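PDB 2EP5: malonyl CoA reductase (malonate semialdehyde-forming) from Sulfolobus tokodaii, which probably reduces malonyl-CoA to malonate semialdehyde with NADPH, as a member of the aspartate-semialdehyde dehydrogenase family. Local coordinates for residues N301-S304 with G305-T309; P281-P284 with I285-R288; E94-L97 with V98-G101; K133-K136 with E137-W141. All coordinates share one frame; numbering follows the deposited sequence.

Interaction 1 (N301-S304 with G305-T309); sequences NAES and GMAVT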
loop_
_atom_site.group_PDB
_atom_site.type_symbol
_atom_site.label_atom_id
_atom_site.label_comp_id
_atom_site.label_asym_id
_atom_site.label_seq_id
_atom_site.Cartn_x
_atom_site.Cartn_y
_atom_site.Cartn_z
ATOM N N ASN A 301 -10.816 11.433 11.558
ATOM C CA ASN A 301 -12.258 11.600 11.717
ATOM C C ASN A 301 -12.722 12.428 12.914
ATOM O O ASN A 301 -13.923 12.591 13.122
ATOM C CB ASN A 301 -12.935 10.225 11.764
ATOM C CG ASN A 301 -12.768 9.450 10.473
ATOM O OD1 ASN A 301 -13.101 9.941 9.396
ATOM N ND2 ASN A 301 -12.253 8.229 10.572
ATOM N N ALA A 302 -11.783 12.956 13.693
ATOM C CA ALA A 302 -12.119 13.758 14.867
ATOM C C ALA A 302 -13.298 14.696 14.624
ATOM O O ALA A 302 -13.271 15.526 13.714
ATOM C CB ALA A 302 -10.904 14.557 15.315
ATOM N N GLU A 303 -14.330 14.551 15.451
ATOM C CA GLU A 303 -15.542 15.359 15.363
ATOM C C GLU A 303 -16.067 15.492 13.936
ATOM O O GLU A 303 -16.277 16.590 13.428
ATOM C CB GLU A 303 -15.294 16.738 15.984
ATOM C CG GLU A 303 -14.905 16.639 17.450
ATOM C CD GLU A 303 -14.749 17.983 18.128
ATOM O OE1 GLU A 303 -15.735 18.750 18.162
ATOM O OE2 GLU A 303 -13.640 18.265 18.639
ATOM N N SER A 304 -16.274 14.348 13.299
ATOM C CA SER A 304 -16.789 14.294 11.943
ATOM C C SER A 304 -15.835 14.865 10.904
ATOM O O SER A 304 -16.217 15.056 9.749
ATOM C CB SER A 304 -18.127 15.023 11.871
ATOM O OG SER A 304 -18.997 14.521 12.868
ATOM N N GLY A 305 -14.596 15.121 11.309
ATOM C CA GLY A 305 -13.621 15.659 10.377
ATOM C C GLY A 305 -13.584 17.177 10.338
ATOM O O GLY A 305 -13.017 17.764 9.413
ATOM N N MET A 306 -14.191 17.814 11.335
ATOM C CA MET A 306 -14.209 19.270 11.409
ATOM C C MET A 306 -13.181 19.789 12.403
ATOM O O MET A 306 -12.892 20.982 12.444
ATOM C CB MET A 306 -15.600 19.778 11.801
ATOM C CG MET A 306 -16.553 19.881 10.628
ATOM S SD MET A 306 -15.804 20.840 9.295
ATOM C CE MET A 306 -16.025 22.501 9.913
ATOM N N ALA A 307 -12.629 18.888 13.201
ATOM C CA ALA A 307 -11.635 19.271 14.185
ATOM C C ALA A 307 -10.247 18.846 13.711
ATOM O O ALA A 307 -10.088 17.801 13.085
ATOM C CB ALA A 307 -11.961 18.618 15.538
ATOM N N VAL A 308 -9.248 19.673 13.987
ATOM C CA VAL A 308 -7.879 19.341 13.613
ATOM C C VAL A 308 -7.187 18.833 14.873
ATOM O O VAL A 308 -7.521 19.250 15.985
ATOM C CB VAL A 308 -7.106 20.567 13.088
ATOM C CG1 VAL A 308 -7.784 21.114 11.844
ATOM C CG2 VAL A 308 -7.013 21.622 14.179
ATOM N N THR A 309 -6.234 17.929 14.707
ATOM C CA THR A 309 -5.534 17.388 15.857
ATOM C C THR A 309 -4.078 17.828 15.833
ATOM O O THR A 309 -3.388 17.649 14.829
ATOM C CB THR A 309 -5.602 15.857 15.866
ATOM O OG1 THR A 309 -6.973 15.444 15.768
ATOM C CG2 THR A 309 -4.995 15.305 17.144
#
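Ala302 O and Gly305 N meet where the turn is tightest, with Glu303 O and Met306 N beside them. Ala302 O takes a hydrogen bond from Gly305 N at 2.8 Å, the donor lying above the carbonyl plane. The same oxygen receives weaker, longer bonds from Met306 N and from Ala307 N, so three amides converge on it. Met306 N gives a bond of 3.2 Å to Glu303 O, straighter (159°) than that of Gly305 N to Ala302 O. Glu303, Ser304 and Gly305 all have positive phi; at Gly305 a CB would be forced against the carbonyl oxygen of Ser304.

The side chain of Glu303 runs alongside the methyl of Ala307. With CG beside its own backbone N (chi1 -60°) and the chain extended from there, the glutamate brings OE2 to 3.5 Å from Ala307 CB. The other carboxylate oxygen, OE1, accepts a hydrogen bond from Gln283 N and a weak one from Lys282 N. Ala302 CB packs 4.2 Å from Ala307 CB and 4.1 Å from Thr309 OG1.

The opposite character belongs to the solvent side, where Asn301 and Ser304 are exposed and the backbone link from Asn301 O to Gly305 N is weak.

Beyond the turn, Val308 starts strand 308-316 and lies against helix 151-160, while Ala302, Glu303 and Ala307 rest on Ile286 of the neighbouring strand 285-287.

Interaction 2 (P281-P284 with I285-R288); sequences PKQP and IIVR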
loop_
_atom_site.group_PDB
_atom_site.type_symbol
_atom_site.label_atom_id
_atom_site.label_comp_id
_atom_site.label_asym_id
_atom_site.label_seq_id
_atom_site.Cartn_x
_atom_site.Cartn_y
_atom_site.Cartn_z
ATOM N N PRO A 281 -17.670 22.053 15.132
ATOM C CA PRO A 281 -17.281 21.053 16.136
ATOM C C PRO A 281 -17.215 21.717 17.513
ATOM O O PRO A 281 -17.033 22.930 17.596
ATOM C CB PRO A 281 -15.910 20.600 15.648
ATOM C CG PRO A 281 -15.337 21.867 15.097
ATOM C CD PRO A 281 -16.511 22.463 14.317
ATOM N N LYS A 282 -17.366 20.937 18.583
ATOM C CA LYS A 282 -17.308 21.491 19.936
ATOM C C LYS A 282 -15.919 22.050 20.261
ATOM O O LYS A 282 -15.796 23.068 20.942
ATOM C CB LYS A 282 -17.673 20.430 20.977
ATOM C CG LYS A 282 -19.106 20.473 21.486
ATOM C CD LYS A 282 -20.087 19.862 20.502
ATOM C CE LYS A 282 -21.428 19.551 21.179
ATOM N NZ LYS A 282 -21.285 18.564 22.300
ATOM N N GLN A 283 -14.875 21.368 19.792
ATOM C CA GLN A 283 -13.496 21.809 20.017
ATOM C C GLN A 283 -12.773 21.728 18.672
ATOM O O GLN A 283 -12.276 20.669 18.292
ATOM C CB GLN A 283 -12.798 20.911 21.046
ATOM C CG GLN A 283 -11.555 21.558 21.649
ATOM C CD GLN A 283 -10.797 20.653 22.614
ATOM O OE1 GLN A 283 -11.384 20.058 23.525
ATOM N NE2 GLN A 283 -9.483 20.561 22.428
ATOM N N PRO A 284 -12.698 22.852 17.938
ATOM C CA PRO A 284 -12.042 22.897 16.625
ATOM C C PRO A 284 -10.593 22.433 16.609
ATOM O O PRO A 284 -10.078 22.027 15.571
ATOM C CB PRO A 284 -12.204 24.355 16.208
ATOM C CG PRO A 284 -12.196 25.073 17.518
ATOM C CD PRO A 284 -13.074 24.206 18.378
ATOM N N ILE A 285 -9.940 22.494 17.762
ATOM C CA ILE A 285 -8.559 22.061 17.865
ATOM C C ILE A 285 -8.408 21.083 19.021
ATOM O O ILE A 285 -8.777 21.384 20.154
ATOM C CB ILE A 285 -7.607 23.251 18.108
ATOM C CG1 ILE A 285 -7.742 24.277 16.973
ATOM C CG2 ILE A 285 -6.172 22.742 18.210
ATOM C CD1 ILE A 285 -6.996 25.599 17.224
ATOM N N ILE A 286 -7.880 19.903 18.724
ATOM C CA ILE A 286 -7.660 18.883 19.741
ATOM C C ILE A 286 -6.158 18.736 19.956
ATOM O O ILE A 286 -5.394 18.635 18.988
ATOM C CB ILE A 286 -8.207 17.510 19.298
ATOM C CG1 ILE A 286 -9.725 17.569 19.151
ATOM C CG2 ILE A 286 -7.800 16.433 20.300
ATOM C CD1 ILE A 286 -10.327 16.315 18.521
ATOM N N VAL A 287 -5.731 18.730 21.214
ATOM C CA VAL A 287 -4.313 18.567 21.523
ATOM C C VAL A 287 -4.068 17.171 22.097
ATOM O O VAL A 287 -4.758 16.723 23.016
ATOM C CB VAL A 287 -3.827 19.638 22.528
ATOM C CG1 VAL A 287 -2.378 19.386 22.896
ATOM C CG2 VAL A 287 -3.965 21.030 21.915
ATOM N N ARG A 288 -3.087 16.479 21.532
ATOM C CA ARG A 288 -2.737 15.140 21.977
ATOM C C ARG A 288 -1.427 15.158 22.758
ATOM O O ARG A 288 -0.454 15.769 22.323
ATOM C CB ARG A 288 -2.618 14.220 20.764
ATOM C CG ARG A 288 -3.956 13.737 20.263
ATOM C CD ARG A 288 -4.457 12.660 21.187
ATOM N NE ARG A 288 -5.891 12.706 21.416
ATOM C CZ ARG A 288 -6.519 11.899 22.263
ATOM N NH1 ARG A 288 -5.822 10.998 22.947
ATOM N NH2 ARG A 288 -7.834 11.993 22.429
HETATM O O HOH W 1 -7.561 18.618 23.279
#
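Gln283 reaches forward along the chain to grip Ile285 at the start of the strand that follows. Among the hydrogen bonds, the direct one runs from Gln283 NE2 to Ile285 O; at 2.5 Å it is modelled short, with an N-H...O angle of 154°. The donor sits in the carbonyl plane, and the oxygen is close to the plane of the glutamine amide. Placing CG anti to the backbone N (chi1 -162°) and extending the rest carries the amide along the strand edge.

The water-mediated link uses the same nitrogen. Water 1 accepts from Gln283 NE2 at 2.9 Å and from Val287 N at 2.8 Å, bridging the side chain to a peptide farther along that edge. A leucine here would probably leave Ile285 O without its side-chain donor and break the water's bridge to Val287 N.

Van der Waals contact is made against the backbone, where the Gln283 methylene CG touches Ile285 O at 3.2 Å. Farther out, Ile285 and Val287 pack on helix 258-266, whereas Ile286 turns to helix 302-305.

Strand 285-287 is the outermost strand at its end of the chain's mixed sheet, pairing through Ile286 with the parallel strand 308-316; the glutamine amide and water 1 occupy its other edge, as a further strand's backbone would.

Interaction 3 (E94-L97 with V98-G101); sequences ELEL and VKNG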
loop_
_atom_site.group_PDB
_atom_site.type_symbol
_atom_site.label_atom_id
_atom_site.label_comp_id
_atom_site.label_asym_id
_atom_site.label_seq_id
_atom_site.Cartn_x
_atom_site.Cartn_y
_atom_site.Cartn_z
ATOM N N GLU A 94 -18.733 30.747 -11.898
ATOM C CA GLU A 94 -19.068 31.501 -10.705
ATOM C C GLU A 94 -19.210 32.998 -10.959
ATOM O O GLU A 94 -20.027 33.660 -10.325
ATOM C CB GLU A 94 -18.022 31.245 -9.623
ATOM C CG GLU A 94 -17.932 29.780 -9.212
ATOM C CD GLU A 94 -16.940 29.536 -8.082
ATOM O OE1 GLU A 94 -16.299 30.510 -7.619
ATOM O OE2 GLU A 94 -16.801 28.366 -7.664
ATOM N N LEU A 95 -18.421 33.534 -11.882
ATOM C CA LEU A 95 -18.490 34.963 -12.173
ATOM C C LEU A 95 -19.828 35.333 -12.792
ATOM O O LEU A 95 -20.445 36.327 -12.396
ATOM C CB LEU A 95 -17.356 35.378 -13.116
ATOM C CG LEU A 95 -17.277 36.858 -13.507
ATOM C CD1 LEU A 95 -17.223 37.739 -12.252
ATOM C CD2 LEU A 95 -16.041 37.077 -14.367
ATOM N N GLU A 96 -20.274 34.530 -13.759
ATOM C CA GLU A 96 -21.547 34.784 -14.421
ATOM C C GLU A 96 -22.718 34.720 -13.464
ATOM O O GLU A 96 -23.651 35.525 -13.572
ATOM C CB GLU A 96 -21.773 33.799 -15.572
ATOM C CG GLU A 96 -21.174 34.274 -16.877
ATOM C CD GLU A 96 -21.550 35.723 -17.188
ATOM O OE1 GLU A 96 -22.758 36.003 -17.376
ATOM O OE2 GLU A 96 -20.635 36.579 -17.232
ATOM N N LEU A 97 -22.668 33.768 -12.533
ATOM C CA LEU A 97 -23.733 33.609 -11.547
ATOM C C LEU A 97 -23.815 34.833 -10.644
ATOM O O LEU A 97 -24.899 35.377 -10.425
ATOM C CB LEU A 97 -23.507 32.349 -10.695
ATOM C CG LEU A 97 -23.734 31.011 -11.406
ATOM C CD1 LEU A 97 -23.340 29.853 -10.486
ATOM C CD2 LEU A 97 -25.194 30.905 -11.837
ATOM N N VAL A 98 -22.665 35.264 -10.130
ATOM C CA VAL A 98 -22.601 36.427 -9.252
ATOM C C VAL A 98 -23.011 37.700 -9.989
ATOM O O VAL A 98 -23.598 38.602 -9.394
ATOM C CB VAL A 98 -21.180 36.607 -8.668
ATOM C CG1 VAL A 98 -21.053 37.966 -7.985
ATOM C CG2 VAL A 98 -20.903 35.509 -7.664
ATOM N N LYS A 99 -22.697 37.776 -11.279
ATOM C CA LYS A 99 -23.075 38.942 -12.071
ATOM C C LYS A 99 -24.595 38.980 -12.236
ATOM O O LYS A 99 -25.193 40.050 -12.337
ATOM C CB LYS A 99 -22.416 38.898 -13.449
ATOM C CG LYS A 99 -20.969 39.340 -13.469
ATOM C CD LYS A 99 -20.436 39.337 -14.892
ATOM C CE LYS A 99 -19.016 39.873 -14.964
ATOM N NZ LYS A 99 -18.521 39.892 -16.371
ATOM N N ASN A 100 -25.217 37.806 -12.266
ATOM C CA ASN A 100 -26.663 37.733 -12.414
ATOM C C ASN A 100 -27.384 37.886 -11.087
ATOM O O ASN A 100 -28.597 37.733 -11.023
ATOM C CB ASN A 100 -27.068 36.416 -13.075
ATOM C CG ASN A 100 -26.901 36.448 -14.577
ATOM O OD1 ASN A 100 -27.582 37.207 -15.268
ATOM N ND2 ASN A 100 -25.993 35.632 -15.094
ATOM N N GLY A 101 -26.638 38.180 -10.027
ATOM C CA GLY A 101 -27.254 38.378 -8.725
ATOM C C GLY A 101 -27.261 37.216 -7.743
ATOM O O GLY A 101 -27.790 37.347 -6.641
#
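Leu95 and Lys99 meet one turn apart on the helix of a beta-alpha-beta unit in the Rossmann-type domain, just before a Schellman motif ends that helix. The leucine's branch point touches the lysine chain, CG to Lys99 CE at 3.8 Å, and its two methyls lie about the same carbon. On the lysine's other flank the carboxylate of Glu96, folded back by a bend at chi2 (-48°), brings OE2 to 3.6 Å from Lys99 CD; Glu96 OE2 stays 4.0 Å from Lys99 NZ, beyond a salt bridge.

Glu96 O is held twice by Asn100: by its backbone N at 3.1 Å, and weakly by its side-chain ND2 at 2.8 Å. Asn100 thus turns both its backbone and, weakly, its side-chain amide to one carbonyl of the last turn. Behind it Gly101, at phi 98°, turns the chain so that its N bonds Val98 O at 3.1 Å, the inner bond of the Schellman motif.

Regular bonds set these groups in place, Val98 N to Glu94 O and Lys99 N to Leu95 O. On the inner face Leu97 and Val98 rest on Val104 of strand 103-106. Glu94 sends its carboxylate inward as well: OE1 forms a salt bridge with Lys147 NZ, and OE2 is hydrogen-bonded to Ser83 OG and Ser106 OG.

Interaction 4 (K133-K136 with E137-W141); sequences KFQK and ERKGW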
loop_
_atom_site.group_PDB
_atom_site.type_symbol
_atom_site.label_atom_id
_atom_site.label_comp_id
_atom_site.label_asym_id
_atom_site.label_seq_id
_atom_site.Cartn_x
_atom_site.Cartn_y
_atom_site.Cartn_z
ATOM N N LYS A 133 -20.243 43.964 2.612
ATOM C CA LYS A 133 -20.978 45.228 2.651
ATOM C C LYS A 133 -20.607 46.205 1.540
ATOM O O LYS A 133 -21.368 47.115 1.243
ATOM C CB LYS A 133 -20.762 45.922 3.999
ATOM C CG LYS A 133 -21.443 45.241 5.178
ATOM C CD LYS A 133 -21.074 45.911 6.501
ATOM C CE LYS A 133 -21.410 47.401 6.495
ATOM N NZ LYS A 133 -21.084 48.074 7.791
ATOM N N PHE A 134 -19.454 46.002 0.913
ATOM C CA PHE A 134 -18.989 46.910 -0.128
ATOM C C PHE A 134 -18.638 46.209 -1.429
ATOM O O PHE A 134 -18.246 46.855 -2.407
ATOM C CB PHE A 134 -17.761 47.657 0.394
ATOM C CG PHE A 134 -17.930 48.184 1.792
ATOM C CD1 PHE A 134 -18.574 49.399 2.021
ATOM C CD2 PHE A 134 -17.480 47.444 2.885
ATOM C CE1 PHE A 134 -18.769 49.873 3.317
ATOM C CE2 PHE A 134 -17.672 47.908 4.191
ATOM C CZ PHE A 134 -18.320 49.129 4.404
ATOM N N GLN A 135 -18.783 44.891 -1.444
ATOM C CA GLN A 135 -18.451 44.103 -2.623
ATOM C C GLN A 135 -19.237 44.489 -3.877
ATOM O O GLN A 135 -18.648 44.760 -4.921
ATOM C CB GLN A 135 -18.638 42.612 -2.321
ATOM C CG GLN A 135 -18.348 41.699 -3.497
ATOM C CD GLN A 135 -18.378 40.230 -3.116
ATOM O OE1 GLN A 135 -17.490 39.741 -2.418
ATOM N NE2 GLN A 135 -19.404 39.518 -3.568
ATOM N N LYS A 136 -20.561 44.513 -3.780
ATOM C CA LYS A 136 -21.386 44.858 -4.931
ATOM C C LYS A 136 -20.943 46.165 -5.580
ATOM O O LYS A 136 -20.766 46.236 -6.796
ATOM C CB LYS A 136 -22.861 44.950 -4.527
ATOM C CG LYS A 136 -23.515 43.602 -4.246
ATOM C CD LYS A 136 -25.005 43.767 -3.985
ATOM C CE LYS A 136 -25.649 42.447 -3.626
ATOM N NZ LYS A 136 -27.105 42.593 -3.355
ATOM N N GLU A 137 -20.755 47.193 -4.762
ATOM C CA GLU A 137 -20.333 48.500 -5.253
ATOM C C GLU A 137 -18.904 48.473 -5.800
ATOM O O GLU A 137 -18.612 49.120 -6.804
ATOM C CB GLU A 137 -20.435 49.528 -4.128
ATOM C CG GLU A 137 -20.003 50.928 -4.503
ATOM C CD GLU A 137 -19.898 51.839 -3.291
ATOM O OE1 GLU A 137 -20.873 51.910 -2.513
ATOM O OE2 GLU A 137 -18.840 52.486 -3.114
ATOM N N ARG A 138 -18.020 47.722 -5.142
ATOM C CA ARG A 138 -16.629 47.632 -5.577
ATOM C C ARG A 138 -16.417 46.859 -6.874
ATOM O O ARG A 138 -15.649 47.294 -7.728
ATOM C CB ARG A 138 -15.763 47.008 -4.483
ATOM C CG ARG A 138 -15.480 47.931 -3.322
ATOM C CD ARG A 138 -14.846 47.183 -2.167
ATOM N NE ARG A 138 -14.579 48.069 -1.042
ATOM C CZ ARG A 138 -14.032 47.690 0.109
ATOM N NH1 ARG A 138 -13.681 46.419 0.306
ATOM N NH2 ARG A 138 -13.838 48.583 1.067
ATOM N N LYS A 139 -17.082 45.715 -7.025
ATOM C CA LYS A 139 -16.924 44.905 -8.237
ATOM C C LYS A 139 -17.996 45.241 -9.263
ATOM O O LYS A 139 -17.876 44.889 -10.436
ATOM C CB LYS A 139 -17.014 43.408 -7.913
ATOM C CG LYS A 139 -16.082 42.926 -6.818
ATOM C CD LYS A 139 -14.615 43.049 -7.205
ATOM C CE LYS A 139 -14.229 42.039 -8.267
ATOM N NZ LYS A 139 -12.765 42.062 -8.531
ATOM N N GLY A 140 -19.044 45.922 -8.814
ATOM C CA GLY A 140 -20.129 46.258 -9.713
ATOM C C GLY A 140 -20.953 45.013 -9.990
ATOM O O GLY A 140 -21.443 44.818 -11.101
ATOM N N TRP A 141 -21.097 44.163 -8.975
ATOM C CA TRP A 141 -21.869 42.928 -9.103
ATOM C C TRP A 141 -23.238 43.086 -8.473
ATOM O O TRP A 141 -23.405 43.844 -7.521
ATOM C CB TRP A 141 -21.199 41.752 -8.370
ATOM C CG TRP A 141 -19.843 41.349 -8.825
ATOM C CD1 TRP A 141 -19.303 41.521 -10.065
ATOM C CD2 TRP A 141 -18.884 40.604 -8.069
ATOM N NE1 TRP A 141 -18.064 40.924 -10.130
ATOM C CE2 TRP A 141 -17.784 40.352 -8.919
ATOM C CE3 TRP A 141 -18.849 40.123 -6.756
ATOM C CZ2 TRP A 141 -16.657 39.635 -8.501
ATOM C CZ3 TRP A 141 -17.721 39.405 -6.335
ATOM C CH2 TRP A 141 -16.644 39.171 -7.209
HETATM O O HOH W 2 -21.923 49.912 -0.118
#
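Arg138 N bonds to Phe134 O at 2.9 Å, and Lys139 N to Gln135 O at 2.8 Å, the latter almost straight at 174°. After these regular helical bonds the winding widens. Lys136 O receives two weak bonds, from Gly140 N and, one residue farther on, from Trp141 N at 3.0 Å. This is a pi-type turn, and Gly140 passes through it at positive phi.

Arg138 runs beside Phe134 and points the same way. Its CG sits beside the backbone N, and the extended chain carries the guanidinium alongside Phe134 CB, its plane 25° from that of the ring. Phe134 CB lies over one guanidinium face, 3.5 Å from Arg138 NE. Beyond the helix, NH2 donates to Asn222 O, while NH1 has a long, weak ion pair with Asp116. An alanine here would probably leave Phe134 CB without the guanidinium lying against it and Asn222 O without this donor.

Helix 132-140 leads into strand 144-147, the edge strand of the parallel Rossmann-type sheet, and Trp141 lies on the way between them. The Gln135 methylene CG packs 3.7 Å from Trp141 CE3. Lys139 CB stands over the centre of one indole face, and its NZ forms a salt bridge with Asp114. Lys136 CB approaches Trp141 O at 3.2 Å. At the exposed start, water 2 donates to Lys133 O and, at 3.3 Å, to Glu137 OE1.

Overall arrangement
The four contacts form two touching pairs, on opposite sides of the chain's centre. Interactions 1 and 2 share the mixed sheet: Val308 N and O pair with Pro284 O and Ile286 N across neighbouring strands. Interactions 3 and 4 belong to the parallel-sheet side, where Trp141 packs on Val98 and Leu95 and so joins the two helices. All four are partly buried, but the centres of interactions 1 and 2 lie nearer the chain's centre (about 13 and 16 Å) than those of 3 and 4 (about 22 and 24 Å). Chemistry follows place: converging amides in 1, a side-chain amide and water along a strand edge in 2, a Schellman end in 3, a widened turn in 4, the last two with charged, solvent-facing chains outside.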